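Local coordinates for HIAXHD3 (PDB 3ZXK), which is a family 43 glycoside hydrolase, an exo-acting arabinofuranosidase that probably removes arabinose side chains from xylan-type polysaccharides, at residues A[376-390]-A[454-466]. Numbering follows the deposited sequence.
Sequences IAGPKASGIFRLDVR and QQDIWLRIDADIT
Arg-386 and Trp-458 face each other as a non-hydrogen-bonded pair between two neighbouring antiparallel strands, 380-388 and 457-464, in the concanavalin A-like beta-sandwich domain. Strand 523-533 flanks the first of them and strand 476-482 the second. Backbone bonds between the two run from Ala-381 with Ala-463 to Leu-387 with Ile-457, where Leu-387 N lies 2.8 Å from Ile-457 O. Leu-387, Leu-459 and Phe-385 turn to the sandwich interior, and Phe-385 and Leu-459 reach Ala-400 of the facing sheet.

On the other face, the Arg-386 side chain leaves CB with CG anti to the backbone N (chi1 -176°) and stays extended to NE, which lays it along the indole. Arg-386 CG sits over the five-membered ring of Trp-458, 3.8 Å from its centroid, in a CH-pi contact. Arg-386 CD follows, 3.5 Å from Trp-458 CZ2. Arg-386 NE gives Asp-456 OD1 a nearly straight 2.7 Å bond in the guanidinium plane, using the oxygen's syn lone pair, while NH2 adds a weak one. The guanidinium lies over the CZ2 edge of the indole, the planes 25° apart, and NH1 runs past the CZ2-CH2 rim. Lys-527 also pairs with Asp-456 OD1, giving it two cationic partners. A leucine in place of Arg-386 would probably leave the indole face poorly covered and Asp-456 dependent on Lys-527 for charge balance.

Further along, Ser-382 OG donates to Asp-462 OD1 (2.7 Å) from the face opposite Arg-460 NE, whose guanidinium grips the carboxylate side-on. Asp-456 also fixes the indole's rotation: its OD2 accepts from Trp-458 NE1 at 2.8 Å, above the carboxylate plane.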
# COMPACT_ATOMS: atom_id res chain seq x y z
N ILE A 376 1.09 -9.08 -2.25
CA ILE A 376 0.62 -10.47 -2.29
C ILE A 376 -0.86 -10.48 -1.84
O ILE A 376 -1.19 -9.92 -0.78
CB ILE A 376 1.49 -11.34 -1.33
CG1 ILE A 376 2.99 -11.35 -1.75
CG2 ILE A 376 0.94 -12.77 -1.30
CD1 ILE A 376 3.93 -11.96 -0.72
N ALA A 377 -1.72 -11.15 -2.60
CA ALA A 377 -3.10 -11.32 -2.16
C ALA A 377 -3.22 -12.57 -1.30
O ALA A 377 -2.60 -13.58 -1.56
CB ALA A 377 -4.06 -11.39 -3.35
N GLY A 378 -4.02 -12.48 -0.24
CA GLY A 378 -4.10 -13.55 0.72
C GLY A 378 -5.36 -14.38 0.61
O GLY A 378 -6.29 -14.01 -0.09
N PRO A 379 -5.40 -15.49 1.35
CA PRO A 379 -4.35 -15.85 2.33
C PRO A 379 -3.10 -16.53 1.75
O PRO A 379 -2.08 -16.55 2.43
CB PRO A 379 -5.09 -16.81 3.27
CG PRO A 379 -6.15 -17.43 2.40
CD PRO A 379 -6.61 -16.33 1.48
N LYS A 380 -3.20 -17.09 0.53
CA LYS A 380 -2.06 -17.77 -0.12
C LYS A 380 -2.07 -17.49 -1.60
O LYS A 380 -3.11 -17.56 -2.24
CB LYS A 380 -2.11 -19.29 0.09
CG LYS A 380 -2.33 -19.73 1.52
CD LYS A 380 -2.23 -21.25 1.62
CE LYS A 380 -2.46 -21.73 3.05
NZ LYS A 380 -2.43 -23.23 3.15
N ALA A 381 -0.89 -17.20 -2.15
CA ALA A 381 -0.77 -16.90 -3.58
C ALA A 381 0.58 -17.29 -4.12
O ALA A 381 1.59 -17.27 -3.39
CB ALA A 381 -1.02 -15.42 -3.87
N SER A 382 0.58 -17.62 -5.40
CA SER A 382 1.79 -17.95 -6.10
C SER A 382 2.11 -16.80 -7.04
O SER A 382 1.21 -16.33 -7.72
CB SER A 382 1.57 -19.23 -6.92
OG SER A 382 2.76 -19.64 -7.51
N GLY A 383 3.35 -16.29 -7.02
CA GLY A 383 3.74 -15.25 -7.98
C GLY A 383 4.78 -15.82 -8.92
O GLY A 383 5.80 -16.37 -8.48
N ILE A 384 4.53 -15.72 -10.22
CA ILE A 384 5.41 -16.29 -11.24
C ILE A 384 5.94 -15.21 -12.17
O ILE A 384 5.17 -14.48 -12.81
CB ILE A 384 4.68 -17.37 -12.05
CG1 ILE A 384 4.10 -18.42 -11.10
CG2 ILE A 384 5.60 -18.00 -13.11
CD1 ILE A 384 3.37 -19.52 -11.82
N PHE A 385 7.26 -15.07 -12.22
CA PHE A 385 7.95 -14.17 -13.13
C PHE A 385 8.57 -14.96 -14.27
O PHE A 385 9.19 -16.01 -14.05
CB PHE A 385 9.06 -13.41 -12.41
CG PHE A 385 8.57 -12.37 -11.44
CD1 PHE A 385 8.29 -11.06 -11.88
CD2 PHE A 385 8.41 -12.68 -10.09
CE1 PHE A 385 7.87 -10.10 -10.97
CE2 PHE A 385 7.99 -11.71 -9.19
CZ PHE A 385 7.72 -10.43 -9.62
N ARG A 386 8.42 -14.45 -15.49
CA ARG A 386 8.98 -15.07 -16.69
C ARG A 386 10.05 -14.11 -17.23
O ARG A 386 9.76 -12.93 -17.47
CB ARG A 386 7.86 -15.32 -17.70
CG ARG A 386 8.30 -16.05 -18.95
CD ARG A 386 7.23 -16.01 -20.01
NE ARG A 386 7.63 -16.76 -21.19
CZ ARG A 386 6.82 -17.01 -22.20
NH1 ARG A 386 5.56 -16.57 -22.18
NH2 ARG A 386 7.26 -17.71 -23.24
N LEU A 387 11.29 -14.59 -17.35
CA LEU A 387 12.45 -13.74 -17.70
C LEU A 387 13.27 -14.26 -18.85
O LEU A 387 13.33 -15.48 -19.08
CB LEU A 387 13.38 -13.52 -16.50
CG LEU A 387 12.75 -12.86 -15.27
CD1 LEU A 387 12.27 -13.91 -14.29
CD2 LEU A 387 13.77 -11.94 -14.65
N ASP A 388 13.87 -13.34 -19.59
CA ASP A 388 14.97 -13.66 -20.50
C ASP A 388 16.26 -13.07 -19.87
O ASP A 388 16.38 -11.85 -19.73
CB ASP A 388 14.69 -13.06 -21.87
CG ASP A 388 15.84 -13.22 -22.88
OD1 ASP A 388 16.97 -13.64 -22.53
OD2 ASP A 388 15.60 -12.86 -24.06
N VAL A 389 17.20 -13.92 -19.48
CA VAL A 389 18.37 -13.44 -18.72
C VAL A 389 19.69 -13.53 -19.51
O VAL A 389 20.78 -13.46 -18.93
CB VAL A 389 18.53 -14.15 -17.35
CG1 VAL A 389 17.28 -13.96 -16.48
CG2 VAL A 389 18.84 -15.63 -17.53
N ARG A 390 19.59 -13.66 -20.83
CA ARG A 390 20.78 -13.76 -21.68
C ARG A 390 21.70 -12.55 -21.55
O ARG A 390 22.92 -12.68 -21.72
CB ARG A 390 20.46 -14.03 -23.13
CG ARG A 390 19.87 -15.41 -23.35
CD ARG A 390 19.34 -15.55 -24.76
NE ARG A 390 18.38 -14.48 -25.04
CZ ARG A 390 17.99 -14.13 -26.26
NH1 ARG A 390 18.47 -14.78 -27.31
NH2 ARG A 390 17.11 -13.15 -26.43
N GLN A 454 18.20 -19.78 -20.70
CA GLN A 454 18.30 -18.37 -20.29
C GLN A 454 17.27 -17.50 -20.96
O GLN A 454 16.82 -16.52 -20.39
CB GLN A 454 19.70 -17.81 -20.56
CG GLN A 454 20.77 -18.42 -19.66
CD GLN A 454 22.14 -17.98 -20.09
OE1 GLN A 454 22.32 -16.85 -20.53
NE2 GLN A 454 23.11 -18.88 -20.00
N GLN A 455 16.90 -17.87 -22.19
CA GLN A 455 15.95 -17.05 -22.95
C GLN A 455 14.54 -17.14 -22.38
O GLN A 455 13.73 -16.26 -22.61
CB GLN A 455 16.01 -17.42 -24.45
CG GLN A 455 15.25 -16.49 -25.42
CD GLN A 455 13.75 -16.73 -25.43
OE1 GLN A 455 13.29 -17.87 -25.30
NE2 GLN A 455 12.98 -15.66 -25.57
N ASP A 456 14.26 -18.18 -21.57
CA ASP A 456 12.92 -18.35 -21.03
C ASP A 456 12.96 -19.10 -19.72
O ASP A 456 12.78 -20.31 -19.67
CB ASP A 456 12.00 -19.06 -22.03
CG ASP A 456 10.53 -18.87 -21.72
OD1 ASP A 456 10.12 -17.71 -21.50
OD2 ASP A 456 9.78 -19.87 -21.74
N ILE A 457 13.21 -18.37 -18.65
CA ILE A 457 13.24 -18.95 -17.31
C ILE A 457 12.08 -18.44 -16.48
O ILE A 457 11.79 -17.24 -16.47
CB ILE A 457 14.59 -18.69 -16.60
CG1 ILE A 457 14.61 -19.34 -15.21
CG2 ILE A 457 14.88 -17.20 -16.48
CD1 ILE A 457 16.01 -19.62 -14.71
N TRP A 458 11.41 -19.35 -15.79
CA TRP A 458 10.25 -19.01 -15.00
C TRP A 458 10.58 -19.23 -13.57
O TRP A 458 11.10 -20.30 -13.19
CB TRP A 458 9.07 -19.89 -15.38
CG TRP A 458 8.66 -19.80 -16.84
CD1 TRP A 458 9.44 -20.05 -17.98
CD2 TRP A 458 7.31 -19.51 -17.35
NE1 TRP A 458 8.69 -19.90 -19.12
CE2 TRP A 458 7.41 -19.57 -18.82
CE3 TRP A 458 6.09 -19.19 -16.77
CZ2 TRP A 458 6.31 -19.34 -19.64
CZ3 TRP A 458 4.99 -18.95 -17.61
CH2 TRP A 458 5.10 -19.02 -19.01
N LEU A 459 10.30 -18.22 -12.77
CA LEU A 459 10.63 -18.22 -11.36
C LEU A 459 9.35 -18.04 -10.55
O LEU A 459 8.63 -17.05 -10.72
CB LEU A 459 11.63 -17.10 -11.05
CG LEU A 459 13.00 -17.24 -11.74
CD1 LEU A 459 13.87 -16.02 -11.44
CD2 LEU A 459 13.70 -18.56 -11.34
N ARG A 460 9.14 -18.96 -9.62
CA ARG A 460 7.89 -19.05 -8.88
C ARG A 460 8.06 -18.98 -7.38
O ARG A 460 8.88 -19.69 -6.81
CB ARG A 460 7.18 -20.36 -9.28
CG ARG A 460 5.91 -20.72 -8.51
CD ARG A 460 5.19 -21.91 -9.12
NE ARG A 460 4.60 -22.71 -8.05
CZ ARG A 460 4.29 -24.00 -8.16
NH1 ARG A 460 4.45 -24.63 -9.31
NH2 ARG A 460 3.79 -24.64 -7.11
N ILE A 461 7.24 -18.15 -6.75
CA ILE A 461 7.25 -17.97 -5.29
C ILE A 461 5.87 -18.36 -4.76
O ILE A 461 4.86 -17.71 -5.10
CB ILE A 461 7.55 -16.51 -4.88
CG1 ILE A 461 8.91 -16.01 -5.39
CG2 ILE A 461 7.49 -16.33 -3.37
CD1 ILE A 461 9.14 -14.52 -5.16
N ASP A 462 5.79 -19.38 -3.91
CA ASP A 462 4.48 -19.77 -3.32
C ASP A 462 4.49 -19.26 -1.89
O ASP A 462 5.16 -19.83 -1.02
CB ASP A 462 4.27 -21.30 -3.32
CG ASP A 462 3.94 -21.88 -4.68
OD1 ASP A 462 4.10 -21.16 -5.69
OD2 ASP A 462 3.55 -23.08 -4.74
N ALA A 463 3.74 -18.19 -1.64
CA ALA A 463 3.73 -17.53 -0.34
C ALA A 463 2.48 -17.80 0.47
O ALA A 463 1.37 -17.70 -0.01
CB ALA A 463 3.86 -16.03 -0.52
N ASP A 464 2.67 -18.08 1.74
CA ASP A 464 1.54 -18.22 2.64
C ASP A 464 1.53 -17.00 3.55
O ASP A 464 2.48 -16.79 4.34
CB ASP A 464 1.68 -19.51 3.47
CG ASP A 464 0.50 -19.74 4.42
OD1 ASP A 464 -0.46 -18.97 4.35
OD2 ASP A 464 0.53 -20.69 5.23
N ILE A 465 0.51 -16.16 3.42
CA ILE A 465 0.36 -14.98 4.28
C ILE A 465 -0.82 -15.12 5.23
O ILE A 465 -1.34 -14.12 5.74
CB ILE A 465 0.35 -13.62 3.52
CG1 ILE A 465 -0.73 -13.56 2.41
CG2 ILE A 465 1.74 -13.37 2.94
CD1 ILE A 465 -1.06 -12.16 1.92
N THR A 466 -1.26 -16.35 5.47
CA THR A 466 -2.34 -16.56 6.45
C THR A 466 -1.96 -15.84 7.76
O THR A 466 -0.85 -16.04 8.25
CB THR A 466 -2.54 -18.06 6.73
OG1 THR A 466 -2.82 -18.74 5.50
CG2 THR A 466 -3.71 -18.29 7.70
O HOH W 1 23.37 -14.93 -18.72